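Local coordinates for protein NADH:ubiquinone oxidoreductase, Na translocating, C subunit (Parabacteroides distasonis, PDB 3LWX) that is the C subunit of a multi-subunit membrane complex and carries a domain of the FMN-binding family, at residues T176-G179 against V180-L184; F116-Q119 against G120-P123; E12-D15 against K16-Q19; N27-S30 against S31-E34. All blocks are in the same frame, centred on the assembly; numbering follows the deposited sequence. Where two conformers were deposited one is given.

Interaction 1: T176-G179 against V180-L184; sequences TSKG and VDEML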
ATOM      1  N   THR A 176     -14.982   5.399   6.537  1.00  8.28           N
ATOM      2  CA  THR A 176     -13.599   4.964   6.463  1.00  7.34           C
ATOM      3  C   THR A 176     -13.408   3.956   5.309  1.00  7.81           C
ATOM      4  O   THR A 176     -12.405   4.004   4.584  1.00  8.28           O
ATOM      5  CB  THR A 176     -13.136   4.339   7.781  1.00  7.20           C
ATOM      6  OG1 THR A 176     -13.418   5.226   8.866  1.00  7.63           O
ATOM      7  CG2 THR A 176     -11.646   4.024   7.734  1.00  8.10           C
ATOM      8  N   SER A 177     -14.361   3.033   5.172  1.00  8.16           N
ATOM      9  CA  SER A 177     -14.323   2.016   4.112  1.00  8.22           C
ATOM     10  C   SER A 177     -14.321   2.663   2.726  1.00  7.94           C
ATOM     11  O   SER A 177     -13.575   2.263   1.842  1.00  8.09           O
ATOM     12  CB  SER A 177     -15.492   1.058   4.296  1.00  9.09           C
ATOM     13  OG  SER A 177     -15.388   0.370   5.536  1.00  9.57           O
ATOM     14  N   LYS A 178     -15.193   3.647   2.541  1.00  8.37           N
ATOM     15  CA  LYS A 178     -15.244   4.458   1.320  0.50  9.28           C
ATOM     16  C   LYS A 178     -13.913   5.169   1.110  1.00  8.03           C
ATOM     17  O   LYS A 178     -13.415   5.285  -0.004  1.00  8.21           O
ATOM     18  CB  LYS A 178     -16.344   5.520   1.386  0.50 11.57           C
ATOM     19  CG  LYS A 178     -17.719   5.147   0.899  0.50 14.96           C
ATOM     20  CD  LYS A 178     -18.315   6.492   0.464  0.50 20.93           C
ATOM     21  CE  LYS A 178     -19.106   6.435  -0.813  0.50 25.24           C
ATOM     22  NZ  LYS A 178     -18.809   7.747  -1.550  1.00 29.94           N
ATOM     23  N   GLY A 179     -13.343   5.676   2.192  1.00  8.05           N
ATOM     24  CA  GLY A 179     -12.050   6.330   2.128  1.00  8.00           C
ATOM     25  C   GLY A 179     -10.958   5.384   1.646  1.00  7.03           C
ATOM     26  O   GLY A 179     -10.069   5.794   0.906  1.00  7.21           O
ATOM     27  N   VAL A 180     -11.013   4.121   2.051  1.00  6.93           N
ATOM     28  CA  VAL A 180     -10.062   3.120   1.549  1.00  6.68           C
ATOM     29  C   VAL A 180     -10.282   2.874   0.057  1.00  6.50           C
ATOM     30  O   VAL A 180      -9.332   2.829  -0.722  1.00  6.84           O
ATOM     31  CB  VAL A 180     -10.125   1.796   2.342  1.00  6.92           C
ATOM     32  CG1 VAL A 180      -9.248   0.737   1.687  1.00  7.86           C
ATOM     33  CG2 VAL A 180      -9.680   2.022   3.796  1.00  8.34           C
ATOM     34  N   ASP A 181     -11.541   2.702  -0.348  1.00  6.74           N
ATOM     35  CA  ASP A 181     -11.868   2.496  -1.759  1.00  6.91           C
ATOM     36  C   ASP A 181     -11.295   3.653  -2.605  1.00  6.58           C
ATOM     37  O   ASP A 181     -10.611   3.452  -3.633  1.00  6.90           O
ATOM     38  CB  ASP A 181     -13.393   2.399  -1.875  1.00  7.70           C
ATOM     39  CG  ASP A 181     -13.892   1.968  -3.253  1.00  8.18           C
ATOM     40  OD1 ASP A 181     -13.255   2.252  -4.271  1.00 12.55           O
ATOM     41  OD2 ASP A 181     -14.935   1.304  -3.294  1.00 10.03           O
ATOM     42  N   GLU A 182     -11.570   4.875  -2.178  1.00  6.68           N
ATOM     43  CA  GLU A 182     -11.100   6.059  -2.886  1.00  6.76           C
ATOM     44  C   GLU A 182      -9.580   6.162  -2.856  1.00  6.79           C
ATOM     45  O   GLU A 182      -8.962   6.513  -3.857  1.00  7.23           O
ATOM     46  CB  GLU A 182     -11.774   7.270  -2.269  1.00  7.45           C
ATOM     47  CG  GLU A 182     -13.272   7.283  -2.560  1.00  9.29           C
ATOM     48  CD  GLU A 182     -14.098   8.196  -1.692  1.00 11.87           C
ATOM     49  OE1 GLU A 182     -13.537   8.920  -0.855  1.00 12.26           O
ATOM     50  OE2 GLU A 182     -15.326   8.164  -1.839  1.00 17.30           O
HETATM   51  N   MSE A 183      -8.982   5.864  -1.705  1.00  6.95           N
HETATM   52  CA  MSE A 183      -7.529   5.879  -1.557  1.00  6.92           C
HETATM   53  C   MSE A 183      -6.871   4.924  -2.537  1.00  6.42           C
HETATM   54  O   MSE A 183      -5.866   5.262  -3.169  1.00  6.60           O
HETATM   55  CB  MSE A 183      -7.129   5.496  -0.125  1.00  7.00           C
HETATM   56  CG  MSE A 183      -5.647   5.213   0.036  1.00  7.82           C
HETATM   57 SE   MSE A 183      -5.059   5.185   1.857  0.75  9.57          SE
HETATM   58  CE  MSE A 183      -5.985   3.628   2.449  1.00 11.73           C
ATOM     59  N   LEU A 184      -7.407   3.716  -2.651  1.00  6.56           N
ATOM     60  CA  LEU A 184      -6.854   2.745  -3.578  1.00  6.91           C
ATOM     61  C   LEU A 184      -6.947   3.258  -5.012  1.00  6.25           C
ATOM     62  O   LEU A 184      -5.964   3.230  -5.757  1.00  7.12           O
ATOM     63  CB  LEU A 184      -7.592   1.406  -3.432  1.00  7.38           C
ATOM     64  CG  LEU A 184      -7.248   0.576  -2.209  1.00  9.00           C
ATOM     65  CD1 LEU A 184      -8.342  -0.438  -1.916  1.00 11.21           C
ATOM     66  CD2 LEU A 184      -5.890  -0.089  -2.406  1.00 10.03           C
TER
HETATM   67  O   HOH W   1     -16.402   6.281  -3.544  1.00 38.93           O
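Thr-176, Ser-177, Lys-178 and Gly-179 pass their backbone carbonyls to the N-H groups of Val-180, Asp-181, Glu-182 and Met-183, a run of alpha-helical bonds in helix 174-196 that reaches 2.8 Å between Gly-179 O and Met-183 N. On the inner face Val-180 CG2 lies 3.5 Å from Thr-176 O, and Met-183, a selenomethionine, sets its CB 3.1 Å from Gly-179 O; beyond the helix both residues lean on Leu-98 of the sheet. On the outer face Glu-182 turns CG beside its own backbone N (chi1 -68°), which lays CG 3.2 Å from Lys-178 O and sends the extended chain across the lysine. In the lysine conformer described, NZ and Glu-182 OE2 form a long salt bridge of 3.5 Å, doubtful because a second conformer exists. A water donates to OE2 at 2.8 Å and accepts only weakly from NZ. Ser-177 and Asp-181 face strand 153-155: Asp-181 turns its carboxylate away to Val-154 N and a glycerol, while Ser-177 OG bonds to Gly-173 O. Backbone bonds therefore carry this contact; the outer ion pair, long, and with a lysine that has a second conformer, probably adds little to the stability of the helix.

Interaction 2: F116-Q119 against G120-P123; sequences FSHQ and GETP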
ATOM      1  N   PHE A 116      -2.967  -1.366   5.835  1.00  6.09           N
ATOM      2  CA  PHE A 116      -3.602  -0.059   5.928  1.00  6.11           C
ATOM      3  C   PHE A 116      -3.374   0.534   7.309  1.00  6.88           C
ATOM      4  O   PHE A 116      -3.482  -0.171   8.317  1.00  7.82           O
ATOM      5  CB  PHE A 116      -5.109  -0.149   5.636  1.00  6.86           C
ATOM      6  CG  PHE A 116      -5.423  -0.757   4.292  1.00  6.76           C
ATOM      7  CD1 PHE A 116      -5.328  -0.015   3.132  1.00  8.81           C
ATOM      8  CD2 PHE A 116      -5.784  -2.079   4.185  1.00  8.11           C
ATOM      9  CE1 PHE A 116      -5.594  -0.574   1.898  1.00  8.91           C
ATOM     10  CE2 PHE A 116      -6.041  -2.644   2.949  1.00  9.12           C
ATOM     11  CZ  PHE A 116      -5.947  -1.891   1.820  1.00  8.15           C
ATOM     12  N   SER A 117      -3.178   1.847   7.319  1.00  6.95           N
ATOM     13  CA  SER A 117      -2.913   2.603   8.518  1.00  7.15           C
ATOM     14  C   SER A 117      -3.760   3.870   8.555  1.00  7.45           C
ATOM     15  O   SER A 117      -4.328   4.304   7.553  1.00  7.51           O
ATOM     16  CB  SER A 117      -1.442   2.993   8.598  1.00  8.08           C
ATOM     17  OG  SER A 117      -0.611   1.854   8.733  1.00  8.74           O
ATOM     18  N   HIS A 118      -3.809   4.490   9.727  1.00  7.81           N
ATOM     19  CA  HIS A 118      -4.604   5.693   9.911  1.00  7.85           C
ATOM     20  C   HIS A 118      -4.097   6.481  11.103  1.00  8.72           C
ATOM     21  O   HIS A 118      -3.449   5.953  12.008  1.00  9.55           O
ATOM     22  CB  HIS A 118      -6.076   5.340  10.133  1.00  7.83           C
ATOM     23  CG  HIS A 118      -6.284   4.496  11.341  1.00  8.15           C
ATOM     24  ND1 HIS A 118      -6.558   5.030  12.583  1.00  8.72           N
ATOM     25  CD2 HIS A 118      -6.124   3.159  11.520  1.00  9.52           C
ATOM     26  CE1 HIS A 118      -6.599   4.046  13.462  1.00  9.25           C
ATOM     27  NE2 HIS A 118      -6.331   2.903  12.849  1.00 10.28           N
ATOM     28  N   GLN A 119      -4.425   7.759  11.094  1.00  8.97           N
ATOM     29  CA  GLN A 119      -4.028   8.679  12.154  0.67 10.70           C
ATOM     30  C   GLN A 119      -4.926   8.649  13.370  1.00 10.65           C
ATOM     31  O   GLN A 119      -4.446   8.739  14.493  1.00 12.85           O
ATOM     32  CB  GLN A 119      -4.020  10.100  11.581  0.67 12.08           C
ATOM     33  CG  GLN A 119      -3.602  11.235  12.538  0.67 15.32           C
ATOM     34  CD  GLN A 119      -4.719  11.866  13.400  0.67 20.02           C
ATOM     35  OE1 GLN A 119      -4.427  12.462  14.439  0.67 28.29           O
ATOM     36  NE2 GLN A 119      -5.978  11.759  12.968  0.67 21.44           N
ATOM     37  N   GLY A 120      -6.231   8.574  13.147  1.00  9.93           N
ATOM     38  CA  GLY A 120      -7.175   8.712  14.246  1.00 10.85           C
ATOM     39  C   GLY A 120      -8.538   8.107  14.052  1.00  8.90           C
ATOM     40  O   GLY A 120      -9.523   8.622  14.593  1.00  9.52           O
ATOM     41  N   GLU A 121      -8.607   7.007  13.302  1.00  8.20           N
ATOM     42  CA  GLU A 121      -9.895   6.324  13.144  1.00  7.41           C
ATOM     43  C   GLU A 121     -10.281   5.598  14.438  1.00  7.71           C
ATOM     44  O   GLU A 121      -9.443   5.321  15.293  1.00  8.49           O
ATOM     45  CB  GLU A 121      -9.913   5.402  11.927  1.00  7.19           C
ATOM     46  CG  GLU A 121      -9.587   6.118  10.602  1.00  7.28           C
ATOM     47  CD  GLU A 121     -10.542   7.246  10.281  1.00  7.34           C
ATOM     48  OE1 GLU A 121     -11.683   6.955   9.847  1.00  8.84           O
ATOM     49  OE2 GLU A 121     -10.140   8.428  10.422  1.00  9.14           O
ATOM     50  N   THR A 122     -11.558   5.291  14.560  1.00  7.38           N
ATOM     51  CA  THR A 122     -12.116   4.824  15.830  1.00  7.46           C
ATOM     52  C   THR A 122     -11.958   3.329  16.063  1.00  7.57           C
ATOM     53  O   THR A 122     -12.367   2.535  15.234  1.00  7.68           O
ATOM     54  CB  THR A 122     -13.602   5.209  15.902  1.00  7.46           C
ATOM     55  OG1 THR A 122     -13.682   6.621  15.768  1.00  8.06           O
ATOM     56  CG2 THR A 122     -14.275   4.760  17.184  1.00  9.08           C
ATOM     57  N   PRO A 123     -11.395   2.948  17.226  1.00  7.98           N
ATOM     58  CA  PRO A 123     -11.309   1.523  17.595  1.00  8.67           C
ATOM     59  C   PRO A 123     -12.646   0.816  17.455  1.00  8.47           C
ATOM     60  O   PRO A 123     -13.683   1.311  17.932  1.00  8.85           O
ATOM     61  CB  PRO A 123     -10.853   1.565  19.054  1.00 10.23           C
ATOM     62  CG  PRO A 123     -10.031   2.793  19.124  1.00 10.33           C
ATOM     63  CD  PRO A 123     -10.768   3.796  18.258  1.00  9.60           C
TER
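His-118 ND1 accepts the backbone N-H of Glu-121 across 2.9 Å, a bond bent to 146° at the hydrogen, with the donor standing 33° out of the imidazole plane. The same ring is covered over one face by Glu-121 CB, 3.4 Å from His-118 ND1, while Gly-120 N sits at its edge, near the plane and 3.6 Å from ND1. Glu-121 CG continues the packing along the base of the histidine, 3.6 Å from His-118 CB. With CG of His-118 placed between its backbone N and carbonyl carbon (chi1 60°), the ring leans over the chain that follows, where it can meet an amide three residues on. Strand 111-118, an outermost strand of the six-stranded antiparallel sheet, ends here, and the histidine ties the first residues of the loop back to the last residue of the strand. Gln-119 continues the edge by pairing its backbone with Pro-97 of the adjacent strand. Beyond the ring, Leu-98, Ala-127 and Ser-130 also touch His-118. The chain of Glu-121 bends at chi2 and carries its carboxylate away from the imidazole, standing steeply to the ring. There OE1 bonds to Thr-176 OG1 and Leu-94 N, and OE2 to Trp-95 N; both oxygens of this buried carboxylate, probably ionised, accept hydrogen bonds. Anchored by these, Glu-121 holds its own N-H and CB against the histidine, while Phe-116, two residues earlier on the strand, packs on Val-180 and Met-183 of helix 174-196.

Interaction 3: E12-D15 against K16-Q19; sequences EDND and KRQQ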
ATOM      1  N   GLU A  12      10.691   5.435  13.593  1.00  8.43           N
ATOM      2  CA  GLU A  12       9.740   5.724  12.524  1.00  8.98           C
ATOM      3  C   GLU A  12      10.049   4.907  11.269  1.00  8.20           C
ATOM      4  O   GLU A  12       9.147   4.362  10.633  1.00  8.79           O
ATOM      5  CB  GLU A  12       9.755   7.214  12.188  1.00 10.26           C
ATOM      6  CG  GLU A  12       9.212   8.089  13.297  1.00 12.77           C
ATOM      7  CD  GLU A  12       9.439   9.574  13.081  1.00 17.35           C
ATOM      8  OE1 GLU A  12      10.092   9.973  12.090  1.00 22.41           O
ATOM      9  OE2 GLU A  12       8.974  10.348  13.940  1.00 21.57           O
ATOM     10  N   ASP A  13      11.331   4.806  10.929  1.00  8.65           N
ATOM     11  CA  ASP A  13      11.746   4.053   9.750  1.00  8.55           C
ATOM     12  C   ASP A  13      11.444   2.568   9.927  1.00  8.13           C
ATOM     13  O   ASP A  13      10.982   1.917   9.000  1.00  8.38           O
ATOM     14  CB  ASP A  13      13.230   4.242   9.469  1.00  9.33           C
ATOM     15  CG  ASP A  13      13.582   5.618   8.924  1.00 10.67           C
ATOM     16  OD1 ASP A  13      12.675   6.408   8.572  1.00 13.05           O
ATOM     17  OD2 ASP A  13      14.805   5.874   8.853  1.00 14.08           O
ATOM     18  N   ASN A  14      11.681   2.030  11.113  1.00  8.24           N
ATOM     19  CA  ASN A  14      11.363   0.624  11.341  1.00  8.29           C
ATOM     20  C   ASN A  14       9.856   0.355  11.273  1.00  7.86           C
ATOM     21  O   ASN A  14       9.453  -0.679  10.767  1.00  8.38           O
ATOM     22  CB  ASN A  14      12.018   0.121  12.633  1.00  9.96           C
ATOM     23  CG  ASN A  14      13.498  -0.168  12.426  1.00 10.46           C
ATOM     24  OD1 ASN A  14      13.888  -0.690  11.368  1.00 12.88           O
ATOM     25  ND2 ASN A  14      14.318   0.104  13.444  1.00 12.84           N
ATOM     26  N   ASP A  15       9.042   1.297  11.747  1.00  8.24           N
ATOM     27  CA  ASP A  15       7.595   1.196  11.626  1.00  8.39           C
ATOM     28  C   ASP A  15       7.210   1.154  10.141  1.00  7.70           C
ATOM     29  O   ASP A  15       6.431   0.296   9.725  1.00  7.98           O
ATOM     30  CB  ASP A  15       6.957   2.358  12.390  1.00  9.35           C
ATOM     31  CG  ASP A  15       5.438   2.335  12.428  1.00 12.45           C
ATOM     32  OD1 ASP A  15       4.789   1.398  11.957  1.00 13.72           O
ATOM     33  OD2 ASP A  15       4.873   3.297  13.009  1.00 19.06           O
ATOM     34  N   LYS A  16       7.769   2.056   9.331  1.00  7.56           N
ATOM     35  CA  LYS A  16       7.494   2.044   7.898  1.00  7.71           C
ATOM     36  C   LYS A  16       7.946   0.723   7.263  1.00  7.23           C
ATOM     37  O   LYS A  16       7.231   0.163   6.421  1.00  7.31           O
ATOM     38  CB  LYS A  16       8.129   3.264   7.230  1.00  8.50           C
ATOM     39  CG  LYS A  16       7.931   3.312   5.733  1.00  8.44           C
ATOM     40  CD  LYS A  16       8.307   4.654   5.141  1.00 11.50           C
ATOM     41  CE  LYS A  16       8.127   4.719   3.635  1.00 11.87           C
ATOM     42  NZ  LYS A  16       8.211   6.132   3.130  1.00 14.30           N
ATOM     43  N   ARG A  17       9.145   0.245   7.623  1.00  7.34           N
ATOM     44  CA  ARG A  17       9.615  -1.048   7.124  0.67  6.93           C
ATOM     45  C   ARG A  17       8.640  -2.158   7.473  1.00  7.07           C
ATOM     46  O   ARG A  17       8.337  -3.003   6.632  1.00  7.26           O
ATOM     47  CB  ARG A  17      10.984  -1.413   7.695  0.67  7.27           C
ATOM     48  CG  ARG A  17      12.126  -0.532   7.235  0.67  8.04           C
ATOM     49  CD  ARG A  17      13.463  -1.060   7.734  0.67  8.95           C
ATOM     50  NE  ARG A  17      14.566  -0.185   7.317  0.67 11.42           N
ATOM     51  CZ  ARG A  17      15.159   0.741   8.079  0.67 11.20           C
ATOM     52  NH1 ARG A  17      14.827   0.919   9.352  0.67 13.23           N
ATOM     53  NH2 ARG A  17      16.126   1.492   7.566  0.67 15.72           N
ATOM     54  N   GLN A  18       8.132  -2.151   8.713  1.00  7.18           N
ATOM     55  CA  GLN A  18       7.143  -3.153   9.133  1.00  7.16           C
ATOM     56  C   GLN A  18       5.877  -3.096   8.277  1.00  7.24           C
ATOM     57  O   GLN A  18       5.325  -4.138   7.930  1.00  7.69           O
ATOM     58  CB  GLN A  18       6.770  -3.007  10.610  1.00  7.34           C
ATOM     59  CG  GLN A  18       7.829  -3.413  11.582  1.00  8.63           C
ATOM     60  CD  GLN A  18       7.396  -3.070  12.992  1.00  9.44           C
ATOM     61  OE1 GLN A  18       7.316  -1.909  13.355  1.00 13.66           O
ATOM     62  NE2 GLN A  18       7.076  -4.076  13.772  1.00 11.42           N
ATOM     63  N   GLN A  19       5.403  -1.884   7.969  1.00  6.79           N
ATOM     64  CA  GLN A  19       4.206  -1.712   7.142  1.00  6.43           C
ATOM     65  C   GLN A  19       4.419  -2.289   5.738  1.00  6.31           C
ATOM     66  O   GLN A  19       3.575  -3.006   5.195  1.00  6.98           O
ATOM     67  CB  GLN A  19       3.845  -0.241   7.046  1.00  6.97           C
ATOM     68  CG  GLN A  19       3.384   0.373   8.356  1.00  7.51           C
ATOM     69  CD  GLN A  19       3.330   1.882   8.274  1.00  8.49           C
ATOM     70  OE1 GLN A  19       2.772   2.453   7.339  1.00  8.08           O
ATOM     71  NE2 GLN A  19       3.922   2.543   9.262  1.00 10.16           N
TER
HETATM   72  O   HOH W   2      16.493   3.891   9.521  1.00 23.25           O
HETATM   73  O   HOH W   3       4.417  -1.351  12.682  1.00 18.33           O
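Asp-15 OD1 takes two hydrogen bonds, one from Gln-19 NE2 at 3.1 Å and one from a water at 2.9 Å. The amide nitrogen arrives from above the carboxylate plane, although the oxygen lies close to the plane of the Gln-19 amide, and the two flat groups stand 66° apart. CG of Asp-15 lies opposite the backbone N (chi1 -176°), which swings the carboxylate forward to the glutamine one turn on. The same water also donates, weakly, to Gln-18 OE1, while Gln-18 NE2 bonds to Val-28 O. On another side of helix 4-23, Asn-14 OD1 meets Arg-17 NH1 at 2.7 Å in the arginine conformer described. This bond is bent, 137° at the hydrogen: NH1 sits above the amide carbonyl plane, while OD1 is at the guanidinium edge. A second water bridges Asp-13 OD2, 2.7 Å away, to Arg-17 NH2, and Asp-13 also pairs with Lys-9. Beneath, four backbone bonds from Lys-16 N to Glu-12 O through Gln-19 N to Asp-15 O make the regular helix. Lys-16 extends off it to Phe-59, bonding the carbonyl and meeting the ring in a cation-pi contact. The side-chain links span three or four residues and pair acceptors with amide or guanidinium donors; those of Arg-17 are less certain because it has a second conformer. Asp-15 is probably stabilised as a carboxylate by neutral donors, an amide and a water, whereas Asp-13 also has a lysine cation.

Interaction 4: N27-S30 against S31-E34; sequences NVSS and SEAE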
ATOM      1  N   ASN A  27       5.586 -10.451   8.908  1.00  8.65           N
ATOM      2  CA  ASN A  27       5.225  -9.818  10.166  1.00  9.14           C
ATOM      3  C   ASN A  27       6.346  -9.984  11.163  1.00 10.24           C
ATOM      4  O   ASN A  27       6.514 -11.065  11.722  1.00 12.30           O
ATOM      5  CB  ASN A  27       3.927 -10.423  10.689  1.00  9.57           C
ATOM      6  CG  ASN A  27       2.747  -9.973   9.877  1.00  9.79           C
ATOM      7  OD1 ASN A  27       2.111  -8.974  10.204  1.00 11.54           O
ATOM      8  ND2 ASN A  27       2.505 -10.640   8.757  1.00 10.31           N
ATOM      9  N   VAL A  28       7.128  -8.936  11.351  1.00 10.56           N
ATOM     10  CA  VAL A  28       8.252  -8.961  12.279  1.00 10.63           C
ATOM     11  C   VAL A  28       8.203  -7.754  13.198  1.00 10.21           C
ATOM     12  O   VAL A  28       7.489  -6.783  12.947  1.00 11.11           O
ATOM     13  CB  VAL A  28       9.604  -9.026  11.531  1.00 12.15           C
ATOM     14  CG1 VAL A  28       9.675 -10.293  10.684  1.00 13.58           C
ATOM     15  CG2 VAL A  28       9.847  -7.773  10.694  1.00 13.01           C
ATOM     16  N   SER A  29       8.977  -7.819  14.276  1.00 11.31           N
ATOM     17  CA  SER A  29       9.034  -6.736  15.242  1.00 11.63           C
ATOM     18  C   SER A  29       9.915  -5.611  14.726  1.00 10.83           C
ATOM     19  O   SER A  29      10.659  -5.770  13.757  1.00 10.81           O
ATOM     20  CB  SER A  29       9.576  -7.221  16.575  1.00 12.97           C
ATOM     21  OG  SER A  29      10.943  -7.544  16.467  1.00 15.21           O
ATOM     22  N   SER A  30       9.851  -4.480  15.404  1.00 11.31           N
ATOM     23  CA  SER A  30      10.615  -3.303  15.023  0.50 10.65           C
ATOM     24  C   SER A  30      12.111  -3.587  14.940  1.00 10.60           C
ATOM     25  O   SER A  30      12.776  -3.151  14.012  1.00 10.94           O
ATOM     26  CB  SER A  30      10.366  -2.174  16.024  0.50 11.83           C
ATOM     27  OG  SER A  30      11.123  -1.018  15.695  0.50 10.12           O
ATOM     28  N   SER A  31      12.633  -4.336  15.921  1.00 10.54           N
ATOM     29  CA  SER A  31      14.071  -4.621  15.966  1.00 11.55           C
ATOM     30  C   SER A  31      14.542  -5.588  14.892  1.00 11.26           C
ATOM     31  O   SER A  31      15.728  -5.664  14.628  1.00 12.17           O
ATOM     32  CB  SER A  31      14.475  -5.153  17.343  1.00 12.73           C
ATOM     33  OG  SER A  31      14.010  -6.475  17.532  1.00 15.61           O
ATOM     34  N   GLU A  32      13.604  -6.284  14.251  1.00 10.99           N
ATOM     35  CA  GLU A  32      13.901  -7.212  13.166  1.00 10.84           C
ATOM     36  C   GLU A  32      13.679  -6.619  11.775  1.00  9.46           C
ATOM     37  O   GLU A  32      14.073  -7.200  10.773  1.00  9.82           O
ATOM     38  CB  GLU A  32      12.981  -8.426  13.278  1.00 11.62           C
ATOM     39  CG  GLU A  32      13.134  -9.252  14.527  1.00 14.36           C
ATOM     40  CD  GLU A  32      12.016 -10.259  14.645  1.00 18.21           C
ATOM     41  OE1 GLU A  32      10.918  -9.878  15.092  1.00 19.99           O
ATOM     42  OE2 GLU A  32      12.238 -11.419  14.266  1.00 22.37           O
ATOM     43  N   ALA A  33      13.020  -5.468  11.727  1.00  9.47           N
ATOM     44  CA  ALA A  33      12.535  -4.947  10.457  1.00  9.25           C
ATOM     45  C   ALA A  33      13.615  -4.553   9.464  1.00  8.73           C
ATOM     46  O   ALA A  33      13.448  -4.804   8.268  1.00  9.35           O
ATOM     47  CB  ALA A  33      11.620  -3.768  10.704  1.00  9.74           C
ATOM     48  N   GLU A  34      14.719  -3.969   9.928  1.00  8.74           N
ATOM     49  CA  GLU A  34      15.738  -3.524   8.979  0.50  8.80           C
ATOM     50  C   GLU A  34      16.380  -4.708   8.252  1.00  9.49           C
ATOM     51  O   GLU A  34      16.501  -4.694   7.024  1.00  9.72           O
ATOM     52  CB  GLU A  34      16.799  -2.636   9.641  0.50  9.47           C
ATOM     53  CG  GLU A  34      17.802  -2.067   8.625  0.50 11.08           C
ATOM     54  CD  GLU A  34      18.783  -1.080   9.223  0.50 12.55           C
ATOM     55  OE1 GLU A  34      18.871  -1.017  10.465  0.50 13.01           O
ATOM     56  OE2 GLU A  34      19.468  -0.377   8.445  0.50 15.33           O
TER
HETATM   57  O   HOH W   4      15.213  -3.197  12.696  1.00 11.21           O
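Glu-32 OE1 is held by both polar groups of Ser-29, the tight end of this turn at the start of helix 30-40. Ser-29 OG donates to it at 2.7 Å on the anti side, nearly in the carboxylate plane, while Ser-29 N donates at 2.9 Å from above that plane, with an angle of 163° at the hydrogen. The serine hydroxyl sits between its backbone N and carbonyl carbon (chi1 69°), so that OG and N can point to the same oxygen. The glutamate-to-amide bond is one half of a capping box. The reciprocal bond from Glu-32 N to Ser-29 OG is not made, the two atoms being 3.7 Å apart; Glu-32 N bonds at 3.0 Å to Ser-29 O, and the box is only half formed. Val-28 closes the inner flank: its CB lies 3.8 Å from Glu-32 CB, and its CG2 3.9 Å from Ala-33 CA. Asn-14 of helix 4-23 touches Ser-30 and Ala-33 behind this flank, and Leu-21 touches Val-28. The other side is looser. Ala-33 N reaches Ser-30 O at 3.3 Å from well above the carbonyl plane, and a water bridges the next step, donating to Ser-30 O at 2.8 Å and accepting from Glu-34 N. The link of Ser-31 OG to Ser-29 OG is weak and not settled. Glu-32 OE2 makes a long, weak ion pair with Lys-36 further along the helix. A negative carboxylate gripped by two donors at the amino end of a helix would probably be stabilised by the helix dipole as well.

In the fold
Interactions 1 and 2, with centres 12 Å apart, meet through a probable hydrogen bond of 2.6 Å between Thr-176 OG1 and Glu-121 OE1, and Met-183 CE packs 3.8 Å from Phe-116 CD1. Strand 111-118 also touches helix 4-23: Ser-117 OG of interaction 2 lies 3.7 Å from Gln-19 OE1 of interaction 3. Interactions 3 and 4, only 8 Å apart between centres, join consecutive helices through a probable hydrogen bond of 2.9 Å from Gln-18 NE2 to Val-28 O. Interactions 1 and 4 lie about 28 Å apart between centres, on opposite sides of the chain's centre. Interactions 1 and 2 belong to the FMN-binding domain, where a glycerol, probably from the crystallisation liquor, is hydrogen-bonded to Asp-181.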